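Local coordinates for phosphatidylserine synthase (Haemophilus influenzae, PDB 3HSI), which probably works as an enzyme of phospholipid metabolism and belongs to the phospholipase D superfamily, at residues D150-S155 with A181-S186; I53-L58 with K144-D149; E27-L32 with Q176-A181; L22-E27 with L244-L249. All blocks are in the same frame, centred on the assembly; numbering follows the deposited sequence.

From the N terminus, residues 22-27 open contact 4 and, sharing Glu27, run straight into 27-32, the first half of contact 3. Residues 53-58 then open contact 2, which closes at 144-149 as an antiparallel strand pair. Contact 1 begins at the next residue, in series with contact 2. Contact 3 closes at 176-181 and contact 1 at 181-186; these two cross and share Ala181. Contact 4 closes last, at 244-249, so the other three nest within its loop, and contact 2 also lies inside contact 3. Contacts 2 and 3 pair strands of one sheet, contact 1 lays helix 181-195 on that sheet, and contact 4 ties the N-terminal segment to the sheet containing strands 245-252 and 391-398.

Contact 1. Residues D150-S155 with A181-S186; sequences DTVLYS and AELADS
Two alanines of the helix form the floor for Asp150, just before strand 151-155. The Asp150 carboxylate lies against the Ala181 methyl, CG to CB 3.6 Å, and one helical turn on, Ala184 CB presses on the backbone of Asp150, 3.7 Å from its CA. Deeper in, Val152 sends CG2, the branch anti to its carbonyl carbon, onto the helix, where it meets Ala184 CA at 3.9 Å and Leu183 CG at 4.1 Å. At the polar end of the contact a water donates to both Asp150 OD1 (2.5 Å) and Asp185 OD1 (2.6 Å). These oxygens of like charge stand only 4.1 Å apart, and the water probably eases their repulsion. Arg52, in a salt bridge with Asp185 and a long, weak ion pair with Asp150, is likely to offset part of the charge. Alongside in the sheet, Val152 N bonds to Ile178 O of strand 171-179, and His180 N, just past that strand, bonds to Asp150 O. Strand 171-179 leads through His180, the N-cap residue, into the helix, which crosses strand 151-155 at 66°. A helix laid across a sheet in this way belongs to the layered alpha/beta architecture of phospholipase D domains.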
loop_
_atom_site.group_PDB
_atom_site.type_symbol
_atom_site.label_atom_id
_atom_site.label_comp_id
_atom_site.label_asym_id
_atom_site.label_seq_id
_atom_site.Cartn_x
_atom_site.Cartn_y
_atom_site.Cartn_z
ATOM N N ASP C 150 17.677 21.728 25.689
ATOM C CA ASP C 150 16.271 21.930 26.058
ATOM C C ASP C 150 15.472 22.783 25.031
ATOM O O ASP C 150 14.379 23.289 25.350
ATOM C CB ASP C 150 16.172 22.592 27.436
ATOM C CG ASP C 150 16.560 21.665 28.587
ATOM O OD1 ASP C 150 16.463 20.415 28.457
ATOM O OD2 ASP C 150 16.952 22.204 29.656
ATOM N N THR C 151 15.990 22.920 23.806
ATOM C CA THR C 151 15.315 23.693 22.763
ATOM C C THR C 151 14.835 22.813 21.590
ATOM O O THR C 151 15.617 22.030 21.028
ATOM C CB THR C 151 16.228 24.864 22.296
ATOM O OG1 THR C 151 16.563 25.636 23.451
ATOM C CG2 THR C 151 15.541 25.787 21.316
ATOM N N VAL C 152 13.546 22.921 21.245
ATOM C CA VAL C 152 13.020 22.261 20.062
ATOM C C VAL C 152 12.984 23.221 18.860
ATOM O O VAL C 152 12.425 24.316 18.947
ATOM C CB VAL C 152 11.642 21.645 20.298
ATOM C CG1 VAL C 152 11.101 21.050 19.013
ATOM C CG2 VAL C 152 11.716 20.544 21.353
ATOM N N LEU C 153 13.588 22.801 17.745
ATOM C CA LEU C 153 13.417 23.504 16.477
ATOM C C LEU C 153 12.601 22.582 15.577
ATOM O O LEU C 153 13.075 21.529 15.172
ATOM C CB LEU C 153 14.775 23.859 15.864
ATOM C CG LEU C 153 14.808 24.791 14.644
ATOM C CD1 LEU C 153 14.124 26.147 14.925
ATOM C CD2 LEU C 153 16.256 25.046 14.156
ATOM N N TYR C 154 11.365 22.966 15.304
ATOM C CA TYR C 154 10.450 22.102 14.573
ATOM C C TYR C 154 10.207 22.658 13.173
ATOM O O TYR C 154 9.911 23.846 13.016
ATOM C CB TYR C 154 9.132 21.939 15.334
ATOM C CG TYR C 154 8.260 20.813 14.799
ATOM C CD1 TYR C 154 8.313 19.532 15.359
ATOM C CD2 TYR C 154 7.387 21.028 13.706
ATOM C CE1 TYR C 154 7.523 18.494 14.848
ATOM C CE2 TYR C 154 6.613 20.013 13.199
ATOM C CZ TYR C 154 6.679 18.743 13.773
ATOM O OH TYR C 154 5.906 17.731 13.249
ATOM N N SER C 155 10.306 21.793 12.166
ATOM C CA SER C 155 10.109 22.203 10.787
ATOM C C SER C 155 9.932 21.007 9.866
ATOM O O SER C 155 10.474 19.920 10.123
ATOM C CB SER C 155 11.318 22.986 10.274
ATOM O OG SER C 155 11.070 23.398 8.950
ATOM N N ALA C 181 12.070 22.670 28.350
ATOM C CA ALA C 181 12.784 21.455 28.786
ATOM C C ALA C 181 11.929 20.180 28.748
ATOM O O ALA C 181 12.401 19.111 28.344
ATOM C CB ALA C 181 13.366 21.667 30.180
ATOM N N GLU C 182 10.680 20.293 29.173
ATOM C CA GLU C 182 9.819 19.125 29.298
ATOM C C GLU C 182 9.374 18.652 27.897
ATOM O O GLU C 182 9.293 17.440 27.641
ATOM C CB GLU C 182 8.605 19.456 30.184
ATOM C CG GLU C 182 8.380 18.516 31.360
ATOM C CD GLU C 182 6.866 18.185 31.628
ATOM O OE1 GLU C 182 6.289 18.828 32.538
ATOM O OE2 GLU C 182 6.267 17.286 30.946
ATOM N N LEU C 183 9.114 19.594 26.984
ATOM C CA LEU C 183 8.856 19.211 25.592
ATOM C C LEU C 183 10.113 18.560 24.981
ATOM O O LEU C 183 10.032 17.509 24.325
ATOM C CB LEU C 183 8.400 20.411 24.714
ATOM C CG LEU C 183 8.075 19.995 23.246
ATOM C CD1 LEU C 183 6.973 18.968 23.211
ATOM C CD2 LEU C 183 7.675 21.133 22.314
ATOM N N ALA C 184 11.274 19.164 25.220
ATOM C CA ALA C 184 12.507 18.608 24.691
ATOM C C ALA C 184 12.706 17.187 25.225
ATOM O O ALA C 184 12.937 16.264 24.452
ATOM C CB ALA C 184 13.726 19.507 24.999
ATOM N N ASP C 185 12.590 17.015 26.538
ATOM C CA ASP C 185 12.755 15.676 27.144
ATOM C C ASP C 185 11.754 14.679 26.536
ATOM O O ASP C 185 12.090 13.557 26.276
ATOM C CB ASP C 185 12.572 15.736 28.642
ATOM C CG ASP C 185 13.737 16.416 29.350
ATOM O OD1 ASP C 185 14.810 16.667 28.721
ATOM O OD2 ASP C 185 13.574 16.712 30.551
ATOM N N SER C 186 10.539 15.119 26.260
ATOM C CA SER C 186 9.515 14.214 25.722
ATOM C C SER C 186 9.871 13.734 24.324
ATOM O O SER C 186 9.625 12.580 23.976
ATOM C CB SER C 186 8.163 14.928 25.671
ATOM O OG SER C 186 7.194 14.097 25.062
HETATM O O HOH W 1 15.920 18.544 30.102
#

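Contact 2. Residues I53-L58 with K144-D149; sequences IYVTAL and KGFVFD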
loop_
_atom_site.group_PDB
_atom_site.type_symbol
_atom_site.label_atom_id
_atom_site.label_comp_id
_atom_site.label_asym_id
_atom_site.label_seq_id
_atom_site.Cartn_x
_atom_site.Cartn_y
_atom_site.Cartn_z
ATOM N N ILE C 53 22.140 16.652 21.018
ATOM C CA ILE C 53 21.626 17.092 19.746
ATOM C C ILE C 53 20.960 15.900 19.082
ATOM O O ILE C 53 21.642 14.944 18.687
ATOM C CB ILE C 53 22.731 17.659 18.815
ATOM C CG1 ILE C 53 23.329 18.962 19.400
ATOM C CG2 ILE C 53 22.167 17.897 17.396
ATOM C CD1 ILE C 53 24.622 19.447 18.718
ATOM N N TYR C 54 19.636 15.956 19.011
ATOM C CA TYR C 54 18.818 14.975 18.305
ATOM C C TYR C 54 18.155 15.640 17.114
ATOM O O TYR C 54 17.636 16.769 17.221
ATOM C CB TYR C 54 17.734 14.373 19.225
ATOM C CG TYR C 54 18.259 13.353 20.252
ATOM C CD1 TYR C 54 17.862 11.999 20.193
ATOM C CD2 TYR C 54 19.153 13.735 21.251
ATOM C CE1 TYR C 54 18.335 11.061 21.117
ATOM C CE2 TYR C 54 19.639 12.805 22.185
ATOM C CZ TYR C 54 19.223 11.472 22.111
ATOM O OH TYR C 54 19.688 10.566 23.032
ATOM N N VAL C 55 18.167 14.928 16.001
ATOM C CA VAL C 55 17.613 15.366 14.738
ATOM C C VAL C 55 16.909 14.153 14.131
ATOM O O VAL C 55 17.502 13.070 14.093
ATOM C CB VAL C 55 18.741 15.816 13.784
ATOM C CG1 VAL C 55 18.233 15.967 12.360
ATOM C CG2 VAL C 55 19.373 17.132 14.255
ATOM N N THR C 56 15.637 14.319 13.752
ATOM C CA THR C 56 14.920 13.378 12.884
ATOM C C THR C 56 14.572 14.225 11.672
ATOM O O THR C 56 14.010 15.286 11.825
ATOM C CB THR C 56 13.559 12.807 13.479
ATOM O OG1 THR C 56 12.711 13.908 13.883
ATOM C CG2 THR C 56 13.781 11.911 14.650
ATOM N N ALA C 57 14.966 13.786 10.484
ATOM C CA ALA C 57 14.641 14.485 9.249
ATOM C C ALA C 57 14.436 13.413 8.187
ATOM O O ALA C 57 14.805 12.250 8.403
ATOM C CB ALA C 57 15.757 15.459 8.866
ATOM N N LEU C 58 13.788 13.765 7.085
ATOM C CA LEU C 58 13.655 12.833 5.971
ATOM C C LEU C 58 15.060 12.526 5.415
ATOM O O LEU C 58 15.442 11.359 5.242
ATOM C CB LEU C 58 12.773 13.406 4.876
ATOM C CG LEU C 58 12.597 12.501 3.623
ATOM C CD1 LEU C 58 12.047 11.100 3.965
ATOM C CD2 LEU C 58 11.707 13.190 2.540
ATOM N N LYS C 144 9.423 14.896 12.434
ATOM C CA LYS C 144 10.250 16.111 12.452
ATOM C C LYS C 144 10.684 16.497 13.841
ATOM O O LYS C 144 10.133 16.016 14.835
ATOM C CB LYS C 144 9.494 17.305 11.849
ATOM C CG LYS C 144 8.789 17.027 10.548
ATOM C CD LYS C 144 9.778 16.713 9.411
ATOM C CE LYS C 144 9.041 16.186 8.163
ATOM N NZ LYS C 144 10.021 15.909 7.062
ATOM N N GLY C 145 11.678 17.378 13.930
ATOM C CA GLY C 145 12.091 17.887 15.228
ATOM C C GLY C 145 13.591 17.793 15.356
ATOM O O GLY C 145 14.183 16.782 14.986
ATOM N N PHE C 146 14.194 18.875 15.851
ATOM C CA PHE C 146 15.573 18.923 16.242
ATOM C C PHE C 146 15.551 19.340 17.703
ATOM O O PHE C 146 14.873 20.283 18.078
ATOM C CB PHE C 146 16.338 20.018 15.487
ATOM C CG PHE C 146 16.283 19.917 13.996
ATOM C CD1 PHE C 146 15.877 18.754 13.354
ATOM C CD2 PHE C 146 16.680 20.998 13.226
ATOM C CE1 PHE C 146 15.842 18.671 11.963
ATOM C CE2 PHE C 146 16.670 20.928 11.840
ATOM C CZ PHE C 146 16.250 19.745 11.200
ATOM N N VAL C 147 16.303 18.641 18.540
ATOM C CA VAL C 147 16.382 19.014 19.921
ATOM C C VAL C 147 17.828 19.330 20.213
ATOM O O VAL C 147 18.701 18.508 19.964
ATOM C CB VAL C 147 15.870 17.885 20.841
ATOM C CG1 VAL C 147 16.078 18.242 22.343
ATOM C CG2 VAL C 147 14.400 17.536 20.516
ATOM N N PHE C 148 18.066 20.537 20.726
ATOM C CA PHE C 148 19.396 20.952 21.168
ATOM C C PHE C 148 19.239 21.253 22.623
ATOM O O PHE C 148 18.591 22.238 22.989
ATOM C CB PHE C 148 19.869 22.211 20.426
ATOM C CG PHE C 148 19.776 22.099 18.922
ATOM C CD1 PHE C 148 18.616 22.466 18.255
ATOM C CD2 PHE C 148 20.852 21.636 18.174
ATOM C CE1 PHE C 148 18.533 22.373 16.888
ATOM C CE2 PHE C 148 20.777 21.545 16.792
ATOM C CZ PHE C 148 19.625 21.895 16.146
ATOM N N ASP C 149 19.835 20.415 23.462
ATOM C CA ASP C 149 19.658 20.529 24.892
ATOM C C ASP C 149 18.172 20.581 25.201
ATOM O O ASP C 149 17.497 19.572 24.955
ATOM C CB ASP C 149 20.482 21.695 25.466
ATOM C CG ASP C 149 21.974 21.433 25.363
ATOM O OD1 ASP C 149 22.347 20.350 24.860
ATOM O OD2 ASP C 149 22.777 22.301 25.774
HETATM O O HOH W 2 11.567 14.393 16.472
HETATM O O HOH W 3 12.672 16.449 7.287
#
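Strands 53-56 and 146-148 run antiparallel, and the grip is tightest around Tyr54 and Val147, a hydrogen-bonded pair. Val147 N reaches Tyr54 O at 2.6 Å, and Tyr54 N returns to Val147 O at 2.9 Å, both lying in the carbonyl planes. A third bond, Thr56 N to Gly145 O, is almost straight (174°). The non-hydrogen-bonded pairs on either side of Tyr54 carry the apolar packing. Val55 and Phe146 lie alongside each other, with Val55 CG1 3.6 Å from Phe146 CE1, while the edge of that ring looks toward Thr56 O. Ile53 crosses Phe148 obliquely, its CG1 3.8 Å from CD2.

The pairing loosens toward Lys144, where waters fill in. One links Thr56 OG1 to Lys144 O, and another accepts from both Leu58 N (2.9 Å) and Lys144 NZ (2.7 Å). Lys144 and Asp149, the lysine and aspartate of the HxKxxxxD signature of phospholipase D enzymes, flank strand 146-148, which the pairing fixes in the sheet. Helix 35-48 covers the Phe146 and Phe148 face, and helix 181-195 covers Tyr54 and Val147. Strand 84-90 flanks strand 52-56, while strand 151-155 follows on beside 146-148.

Contact 3. Residues E27-L32 with Q176-A181; sequences EQIEFL and QKITHA
The side chain of Gln28 runs out extended (chi2 174°) along the carbonyl of Thr179. Its CB lies 3.4 Å from Thr179 O, and CG and CD keep much the same distance. NE2 ends 3.2 Å from Thr179 O, but at an angle too poor for a hydrogen bond. OE1, the other tip, takes the backbone N-H of Gln25 and sits 3.8 Å from His180 CD2, with the amide turned 38° from the imidazole plane. His180 is itself held by Ala23 O through NE2, while ND1 weakly caps the N terminus of the following helix.

Beyond Gln28 the backbones pair regularly. Thr179 N donates to Gln28 O, and Glu30 and Lys177 exchange two bonds, Lys177 N to Glu30 O being 2.8 Å. Ile29 and Ile178 lie side by side, CG2 to CG1 3.8 Å, on the same face as Phe31, whose CD2 touches Gln176 CG at 3.4 Å. On the other face Glu30 OE1 and Lys177 NZ are 4.2 Å apart, beyond salt-bridge range, and Lys177 NZ hydrogen-bonds to Gln41 OE1. With strand 151-155 on the far side of strand 171-179, this is an antiparallel part of the mixed sheet in a phospholipase D-type alpha/beta fold.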
loop_
_atom_site.group_PDB
_atom_site.type_symbol
_atom_site.label_atom_id
_atom_site.label_comp_id
_atom_site.label_asym_id
_atom_site.label_seq_id
_atom_site.Cartn_x
_atom_site.Cartn_y
_atom_site.Cartn_z
ATOM N N GLU C 27 6.514 33.670 25.280
ATOM C CA GLU C 27 7.900 34.024 25.108
ATOM C C GLU C 27 8.760 32.803 24.780
ATOM O O GLU C 27 9.863 32.949 24.275
ATOM C CB GLU C 27 8.416 34.624 26.404
ATOM C CG GLU C 27 8.668 33.544 27.422
ATOM C CD GLU C 27 9.153 34.051 28.749
ATOM O OE1 GLU C 27 9.581 35.231 28.840
ATOM O OE2 GLU C 27 9.112 33.242 29.712
ATOM N N GLN C 28 8.284 31.602 25.089
ATOM C CA GLN C 28 9.089 30.409 24.843
ATOM C C GLN C 28 8.983 29.952 23.398
ATOM O O GLN C 28 9.684 29.035 23.018
ATOM C CB GLN C 28 8.690 29.247 25.758
ATOM C CG GLN C 28 8.956 29.443 27.246
ATOM C CD GLN C 28 8.391 28.290 28.089
ATOM O OE1 GLN C 28 7.185 27.953 28.028
ATOM N NE2 GLN C 28 9.268 27.669 28.873
ATOM N N ILE C 29 8.105 30.575 22.607
ATOM C CA ILE C 29 7.929 30.190 21.191
ATOM C C ILE C 29 8.272 31.337 20.259
ATOM O O ILE C 29 7.850 32.464 20.491
ATOM C CB ILE C 29 6.457 29.760 20.845
ATOM C CG1 ILE C 29 5.874 28.922 21.947
ATOM C CG2 ILE C 29 6.404 28.940 19.547
ATOM C CD1 ILE C 29 4.541 29.432 22.438
ATOM N N GLU C 30 9.014 31.026 19.197
ATOM C CA GLU C 30 9.259 31.951 18.073
ATOM C C GLU C 30 8.939 31.251 16.755
ATOM O O GLU C 30 9.379 30.123 16.527
ATOM C CB GLU C 30 10.717 32.408 18.022
ATOM C CG GLU C 30 11.179 33.139 19.269
ATOM C CD GLU C 30 12.644 33.557 19.201
ATOM O OE1 GLU C 30 13.209 33.613 18.078
ATOM O OE2 GLU C 30 13.227 33.841 20.277
ATOM N N PHE C 31 8.182 31.921 15.896
ATOM C CA PHE C 31 7.994 31.503 14.500
ATOM C C PHE C 31 9.075 32.257 13.704
ATOM O O PHE C 31 9.050 33.476 13.671
ATOM C CB PHE C 31 6.611 31.929 13.984
ATOM C CG PHE C 31 5.457 31.253 14.669
ATOM C CD1 PHE C 31 4.839 31.839 15.766
ATOM C CD2 PHE C 31 4.977 30.018 14.209
ATOM C CE1 PHE C 31 3.773 31.219 16.410
ATOM C CE2 PHE C 31 3.914 29.374 14.852
ATOM C CZ PHE C 31 3.312 29.982 15.958
ATOM N N LEU C 32 10.029 31.536 13.119
ATOM C CA LEU C 32 11.090 32.115 12.269
ATOM C C LEU C 32 10.502 32.546 10.930
ATOM O O LEU C 32 9.473 32.021 10.514
ATOM C CB LEU C 32 12.224 31.094 12.034
ATOM C CG LEU C 32 12.818 30.346 13.233
ATOM C CD1 LEU C 32 14.033 29.520 12.780
ATOM C CD2 LEU C 32 13.200 31.282 14.390
ATOM N N GLN C 176 9.547 26.611 13.741
ATOM C CA GLN C 176 9.208 27.059 15.078
ATOM C C GLN C 176 10.264 26.648 16.080
ATOM O O GLN C 176 10.658 25.481 16.157
ATOM C CB GLN C 176 7.849 26.547 15.517
ATOM C CG GLN C 176 6.733 27.126 14.720
ATOM C CD GLN C 176 6.534 26.381 13.425
ATOM O OE1 GLN C 176 6.867 25.198 13.327
ATOM N NE2 GLN C 176 6.003 27.064 12.417
ATOM N N LYS C 177 10.707 27.627 16.848
ATOM C CA LYS C 177 11.651 27.395 17.920
ATOM C C LYS C 177 10.922 27.452 19.272
ATOM O O LYS C 177 10.266 28.449 19.598
ATOM C CB LYS C 177 12.796 28.429 17.863
ATOM C CG LYS C 177 14.066 27.903 18.491
ATOM C CD LYS C 177 14.760 28.917 19.329
ATOM C CE LYS C 177 15.143 30.120 18.571
ATOM N NZ LYS C 177 16.147 30.858 19.383
ATOM N N ILE C 178 10.985 26.347 20.019
ATOM C CA ILE C 178 10.374 26.262 21.333
ATOM C C ILE C 178 11.396 25.855 22.386
ATOM O O ILE C 178 11.949 24.748 22.366
ATOM C CB ILE C 178 9.163 25.285 21.377
ATOM C CG1 ILE C 178 8.109 25.684 20.359
ATOM C CG2 ILE C 178 8.528 25.289 22.759
ATOM C CD1 ILE C 178 7.384 24.477 19.741
ATOM N N THR C 179 11.644 26.785 23.283
ATOM C CA THR C 179 12.509 26.586 24.421
ATOM C C THR C 179 11.677 26.055 25.601
ATOM O O THR C 179 10.999 26.813 26.286
ATOM C CB THR C 179 13.174 27.908 24.797
ATOM O OG1 THR C 179 13.950 28.378 23.671
ATOM C CG2 THR C 179 14.098 27.699 25.971
ATOM N N HIS C 180 11.709 24.740 25.810
ATOM C CA HIS C 180 10.868 24.097 26.813
ATOM C C HIS C 180 11.452 22.732 27.178
ATOM O O HIS C 180 11.323 21.747 26.420
ATOM C CB HIS C 180 9.439 23.921 26.280
ATOM C CG HIS C 180 8.428 23.652 27.346
ATOM N ND1 HIS C 180 8.646 22.759 28.373
ATOM C CD2 HIS C 180 7.195 24.175 27.556
ATOM C CE1 HIS C 180 7.592 22.740 29.171
ATOM N NE2 HIS C 180 6.696 23.590 28.697
ATOM N N ALA C 181 12.070 22.670 28.350
ATOM C CA ALA C 181 12.784 21.455 28.786
ATOM C C ALA C 181 11.929 20.180 28.748
ATOM O O ALA C 181 12.401 19.111 28.344
ATOM C CB ALA C 181 13.366 21.667 30.180
HETATM O O HOH W 4 11.897 29.798 21.336
#

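Contact 4. Residues L22-E27 with L244-L249; sequences LALQAE and LSVSPL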
loop_
_atom_site.group_PDB
_atom_site.type_symbol
_atom_site.label_atom_id
_atom_site.label_comp_id
_atom_site.label_asym_id
_atom_site.label_seq_id
_atom_site.Cartn_x
_atom_site.Cartn_y
_atom_site.Cartn_z
ATOM N N LEU C 22 0.701 20.495 27.710
ATOM C CA LEU C 22 1.742 21.027 28.560
ATOM C C LEU C 22 1.795 22.548 28.381
ATOM O O LEU C 22 1.827 23.063 27.251
ATOM C CB LEU C 22 3.054 20.363 28.142
ATOM C CG LEU C 22 4.415 20.947 28.490
ATOM C CD1 LEU C 22 4.691 20.964 30.003
ATOM C CD2 LEU C 22 5.478 20.105 27.746
ATOM N N ALA C 23 1.809 23.255 29.498
ATOM C CA ALA C 23 1.766 24.716 29.515
ATOM C C ALA C 23 2.997 25.334 28.874
ATOM O O ALA C 23 4.115 24.867 29.069
ATOM C CB ALA C 23 1.573 25.226 30.941
ATOM N N LEU C 24 2.792 26.379 28.095
ATOM C CA LEU C 24 3.859 26.953 27.291
ATOM C C LEU C 24 3.790 28.471 27.374
ATOM O O LEU C 24 2.773 29.043 27.001
ATOM C CB LEU C 24 3.583 26.545 25.854
ATOM C CG LEU C 24 4.576 25.977 24.868
ATOM C CD1 LEU C 24 3.792 25.852 23.581
ATOM C CD2 LEU C 24 5.725 26.914 24.670
ATOM N N GLN C 25 4.826 29.155 27.850
ATOM C CA GLN C 25 4.773 30.620 27.796
ATOM C C GLN C 25 4.944 31.122 26.371
ATOM O O GLN C 25 5.593 30.465 25.545
ATOM C CB GLN C 25 5.742 31.245 28.782
ATOM C CG GLN C 25 5.598 30.593 30.136
ATOM C CD GLN C 25 5.703 31.569 31.238
ATOM O OE1 GLN C 25 6.689 32.307 31.324
ATOM N NE2 GLN C 25 4.686 31.609 32.108
ATOM N N ALA C 26 4.312 32.251 26.065
ATOM C CA ALA C 26 4.336 32.817 24.709
ATOM C C ALA C 26 5.754 33.203 24.292
ATOM O O ALA C 26 6.146 33.073 23.116
ATOM C CB ALA C 26 3.386 34.037 24.615
ATOM N N GLU C 27 6.514 33.670 25.280
ATOM C CA GLU C 27 7.900 34.024 25.108
ATOM C C GLU C 27 8.760 32.803 24.780
ATOM O O GLU C 27 9.863 32.949 24.275
ATOM C CB GLU C 27 8.416 34.624 26.404
ATOM C CG GLU C 27 8.668 33.544 27.422
ATOM C CD GLU C 27 9.153 34.051 28.749
ATOM O OE1 GLU C 27 9.581 35.231 28.840
ATOM O OE2 GLU C 27 9.112 33.242 29.712
ATOM N N LEU C 244 -2.016 28.977 27.163
ATOM C CA LEU C 244 -1.311 28.520 25.967
ATOM C C LEU C 244 -0.545 27.211 26.255
ATOM O O LEU C 244 0.171 27.119 27.264
ATOM C CB LEU C 244 -0.328 29.612 25.540
ATOM C CG LEU C 244 0.623 29.283 24.375
ATOM C CD1 LEU C 244 -0.156 28.960 23.067
ATOM C CD2 LEU C 244 1.575 30.434 24.190
ATOM N N SER C 245 -0.669 26.231 25.363
ATOM C CA SER C 245 -0.257 24.839 25.638
ATOM C C SER C 245 0.095 24.021 24.384
ATOM O O SER C 245 -0.344 24.335 23.297
ATOM C CB SER C 245 -1.422 24.100 26.335
ATOM O OG SER C 245 -1.403 24.430 27.675
ATOM N N VAL C 246 0.842 22.942 24.574
ATOM C CA VAL C 246 1.337 22.147 23.474
ATOM C C VAL C 246 1.115 20.657 23.755
ATOM O O VAL C 246 1.283 20.202 24.881
ATOM C CB VAL C 246 2.844 22.487 23.120
ATOM C CG1 VAL C 246 3.819 22.044 24.246
ATOM C CG2 VAL C 246 3.236 21.849 21.794
ATOM N N SER C 247 0.651 19.929 22.737
ATOM C CA SER C 247 0.473 18.470 22.839
ATOM C C SER C 247 1.173 17.730 21.685
ATOM O O SER C 247 0.777 17.899 20.530
ATOM C CB SER C 247 -1.019 18.122 22.848
ATOM O OG SER C 247 -1.250 16.760 23.224
ATOM N N PRO C 248 2.209 16.899 21.988
ATOM C CA PRO C 248 2.992 16.220 20.946
ATOM C C PRO C 248 2.318 14.935 20.462
ATOM O O PRO C 248 1.893 14.117 21.258
ATOM C CB PRO C 248 4.301 15.860 21.663
ATOM C CG PRO C 248 3.913 15.628 23.049
ATOM C CD PRO C 248 2.752 16.622 23.326
ATOM N N LEU C 249 2.289 14.734 19.158
ATOM C CA LEU C 249 1.406 13.718 18.565
ATOM C C LEU C 249 2.201 12.874 17.605
ATOM O O LEU C 249 3.053 13.403 16.930
ATOM C CB LEU C 249 0.279 14.429 17.788
ATOM C CG LEU C 249 -0.727 15.287 18.573
ATOM C CD1 LEU C 249 -1.709 15.981 17.622
ATOM C CD2 LEU C 249 -1.491 14.393 19.594
#
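Leu22 begins the pairing with both of its backbone polar groups. Its N-H gives a nearly straight bond to Val246 O (2.9 Å, 170°), and its O accepts Val246 N at the same length but at a more bent angle. Its side chain shares a face of the sheet with Val246, the two meeting at CB and CG1. Ala23 faces Ser245 as a non-hydrogen-bonded pair. Ser245 OG lies 3.7 Å from Ala23 CA, while its hydrogen bond goes to Val243 O.

The short strand 22-23 thus adds itself to the sheet containing strands 245-252 and 391-398, pairing with the former, in this phospholipase D-type protein. A few residues later strand 29-31 joins the sheet containing strand 171-179, so the N-terminal segment links the two.

Leu24 carries the pairing one step past the strand. Its N reaches Leu244 O at 2.8 Å from 29° above the carbonyl plane, off the lone pairs. Its side chain crosses Val246 obliquely, CD1 lying 3.5 Å from Val246 CB. Leu244 CG and CD2 each lie 3.4 Å from Leu24 O. Ile29 packs against Leu24 and Leu244 alike. Gln25 points away, and the chain turns into a 3-10 segment. There Ala26 receives the tip of Leu244, with CD2 3.7 Å from Ala26 CA and 4.1 Å from Ala26 CB.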